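Local coordinates for hypothetical protein (Trypanosoma cruzi, PDB 1YZV), which is of unknown function but belongs to the isochorismatase superfamily and may be a ribonuclease, at residues 23-28 with 63-68. Numbering follows the deposited sequence.
Sequences FFCCDI and YIVTEQ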
loop_
_atom_site.group_PDB
_atom_site.type_symbol
_atom_site.label_atom_id
_atom_site.label_comp_id
_atom_site.label_asym_id
_atom_site.label_seq_id
_atom_site.Cartn_x
_atom_site.Cartn_y
_atom_site.Cartn_z
ATOM N N PHE A 23 21.685 -10.816 11.594
ATOM C CA PHE A 23 20.401 -11.428 11.746
ATOM C C PHE A 23 19.918 -11.100 13.161
ATOM O O PHE A 23 20.495 -11.551 14.158
ATOM C CB PHE A 23 20.508 -12.939 11.489
ATOM C CG PHE A 23 20.779 -13.284 10.054
ATOM C CD1 PHE A 23 19.733 -13.434 9.145
ATOM C CD2 PHE A 23 22.074 -13.458 9.610
ATOM C CE1 PHE A 23 19.991 -13.659 7.824
ATOM C CE2 PHE A 23 22.335 -13.579 8.253
ATOM C CZ PHE A 23 21.306 -13.739 7.373
ATOM N N PHE A 24 18.873 -10.283 13.228
ATOM C CA PHE A 24 18.253 -9.872 14.499
ATOM C C PHE A 24 16.993 -10.675 14.790
ATOM O O PHE A 24 15.941 -10.433 14.200
ATOM C CB PHE A 24 17.875 -8.410 14.474
ATOM C CG PHE A 24 19.003 -7.452 14.804
ATOM C CD1 PHE A 24 20.325 -7.770 14.576
ATOM C CD2 PHE A 24 18.718 -6.210 15.358
ATOM C CE1 PHE A 24 21.334 -6.905 14.954
ATOM C CE2 PHE A 24 19.714 -5.331 15.714
ATOM C CZ PHE A 24 21.031 -5.667 15.486
ATOM N N CYS A 25 17.129 -11.579 15.756
ATOM C CA CYS A 25 16.077 -12.461 16.235
ATOM C C CYS A 25 15.452 -11.853 17.512
ATOM O O CYS A 25 16.016 -11.904 18.595
ATOM C CB CYS A 25 16.700 -13.818 16.536
ATOM S SG CYS A 25 15.578 -15.086 17.149
ATOM N N CYS A 26 14.325 -11.210 17.327
ATOM C CA CYS A 26 13.671 -10.396 18.346
ATOM C C CYS A 26 12.727 -11.209 19.223
ATOM O O CYS A 26 11.624 -11.537 18.803
ATOM C CB CYS A 26 12.867 -9.298 17.658
ATOM S SG CYS A 26 12.559 -7.882 18.595
ATOM N N ASP A 27 13.181 -11.554 20.422
ATOM C CA ASP A 27 12.271 -11.944 21.527
ATOM C C ASP A 27 11.284 -13.101 21.201
ATOM O O ASP A 27 10.105 -13.066 21.578
ATOM C CB ASP A 27 11.473 -10.702 21.975
ATOM C CG ASP A 27 12.350 -9.552 22.470
ATOM O OD1 ASP A 27 13.615 -9.655 22.483
ATOM O OD2 ASP A 27 11.762 -8.437 22.633
ATOM N N ILE A 28 11.785 -14.164 20.573
ATOM C CA ILE A 28 10.956 -15.321 20.267
ATOM C C ILE A 28 11.040 -16.261 21.460
ATOM O O ILE A 28 11.774 -17.246 21.437
ATOM C CB ILE A 28 11.376 -16.025 18.969
ATOM C CG1 ILE A 28 11.323 -14.999 17.807
ATOM C CG2 ILE A 28 10.446 -17.212 18.676
ATOM C CD1 ILE A 28 11.660 -15.558 16.457
ATOM N N TYR A 63 24.755 -13.249 14.268
ATOM C CA TYR A 63 23.406 -13.652 14.710
ATOM C C TYR A 63 23.201 -13.148 16.142
ATOM O O TYR A 63 23.846 -13.644 17.089
ATOM C CB TYR A 63 23.290 -15.190 14.635
ATOM C CG TYR A 63 21.896 -15.761 14.586
ATOM C CD1 TYR A 63 21.115 -15.871 15.751
ATOM C CD2 TYR A 63 21.332 -16.175 13.385
ATOM C CE1 TYR A 63 19.825 -16.350 15.714
ATOM C CE2 TYR A 63 20.026 -16.697 13.355
ATOM C CZ TYR A 63 19.299 -16.807 14.540
ATOM O OH TYR A 63 18.021 -17.320 14.517
ATOM N N ILE A 64 22.265 -12.209 16.274
ATOM C CA ILE A 64 21.958 -11.495 17.491
ATOM C C ILE A 64 20.549 -11.796 17.970
ATOM O O ILE A 64 19.574 -11.685 17.210
ATOM C CB ILE A 64 22.126 -9.951 17.260
ATOM C CG1 ILE A 64 23.526 -9.731 16.705
ATOM C CG2 ILE A 64 21.778 -9.168 18.533
ATOM C CD1 ILE A 64 23.985 -8.379 16.680
ATOM N N VAL A 65 20.467 -12.279 19.208
ATOM C CA VAL A 65 19.208 -12.641 19.853
ATOM C C VAL A 65 18.992 -11.738 21.069
ATOM O O VAL A 65 19.912 -11.519 21.890
ATOM C CB VAL A 65 19.229 -14.103 20.326
ATOM C CG1 VAL A 65 17.874 -14.514 20.847
ATOM C CG2 VAL A 65 19.704 -15.035 19.183
ATOM N N THR A 66 17.784 -11.199 21.187
ATOM C CA THR A 66 17.392 -10.540 22.427
ATOM C C THR A 66 16.249 -11.295 23.095
ATOM O O THR A 66 15.524 -12.069 22.467
ATOM C CB THR A 66 16.975 -9.084 22.207
ATOM O OG1 THR A 66 15.909 -9.022 21.233
ATOM C CG2 THR A 66 18.176 -8.276 21.768
ATOM N N GLU A 67 16.184 -11.145 24.408
ATOM C CA GLU A 67 15.098 -11.667 25.200
ATOM C C GLU A 67 14.599 -10.545 26.054
ATOM O O GLU A 67 15.376 -9.920 26.803
ATOM C CB GLU A 67 15.601 -12.830 26.032
ATOM C CG GLU A 67 16.147 -13.988 25.180
ATOM C CD GLU A 67 16.737 -15.159 25.969
ATOM O OE1 GLU A 67 17.149 -14.950 27.118
ATOM O OE2 GLU A 67 16.899 -16.275 25.375
ATOM N N GLN A 68 13.314 -10.269 25.935
ATOM C CA GLN A 68 12.646 -9.253 26.748
ATOM C C GLN A 68 12.336 -9.828 28.123
ATOM O O GLN A 68 11.735 -10.896 28.227
ATOM C CB GLN A 68 11.343 -8.810 26.108
ATOM C CG GLN A 68 10.567 -7.776 26.879
ATOM C CD GLN A 68 11.143 -6.375 26.763
ATOM O OE1 GLN A 68 12.006 -6.113 25.911
ATOM N NE2 GLN A 68 10.598 -5.443 27.557
HETATM O O HOH W 1 14.737 -14.490 21.115
#
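Asp27 and Thr66 meet where two parallel neighbouring strands of the sheet end their pairing. Thr66 OG1 donates to Asp27 OD1 at 2.7 Å. It arrives on the syn side, 31° out of the carboxylate plane. With chi1 at 56°, OG1 sits between the backbone N and carbonyl carbon of Thr66 and can reach the acid. Asp27 OD2 lies 3.5 Å from Gln68 CB. Lys91, at the end of neighbouring strand 87-91, forms a salt bridge to Asp27 OD2 and a hydrogen bond to Gln68 OE1. Asp27, Lys91 and the nearby Cys123 are consistent with the Asp-Lys-Cys triad of cysteine hydrolases in this superfamily; a catalytic role here is inferred. A water joins Ile28 N to Thr66 O.

Upstream, Ile64 N to Phe23 O and Cys25 N to Ile64 O are nearly straight bonds of 2.8 Å. The Phe24 and Ile64 side chains run alongside each other in the same direction. Phe24 CE1 is 3.5 Å from Ile64 CD1. On the other face, Tyr63 CD2 meets Phe23 CB obliquely at 3.8 Å, and Tyr63 CE1 comes near Cys25 CB.

Helix 39-56 packs on this Phe23 and Tyr63 face. Helix 120-133 packs against Phe24 and Cys26, while strand 110-118 flanks 20-26.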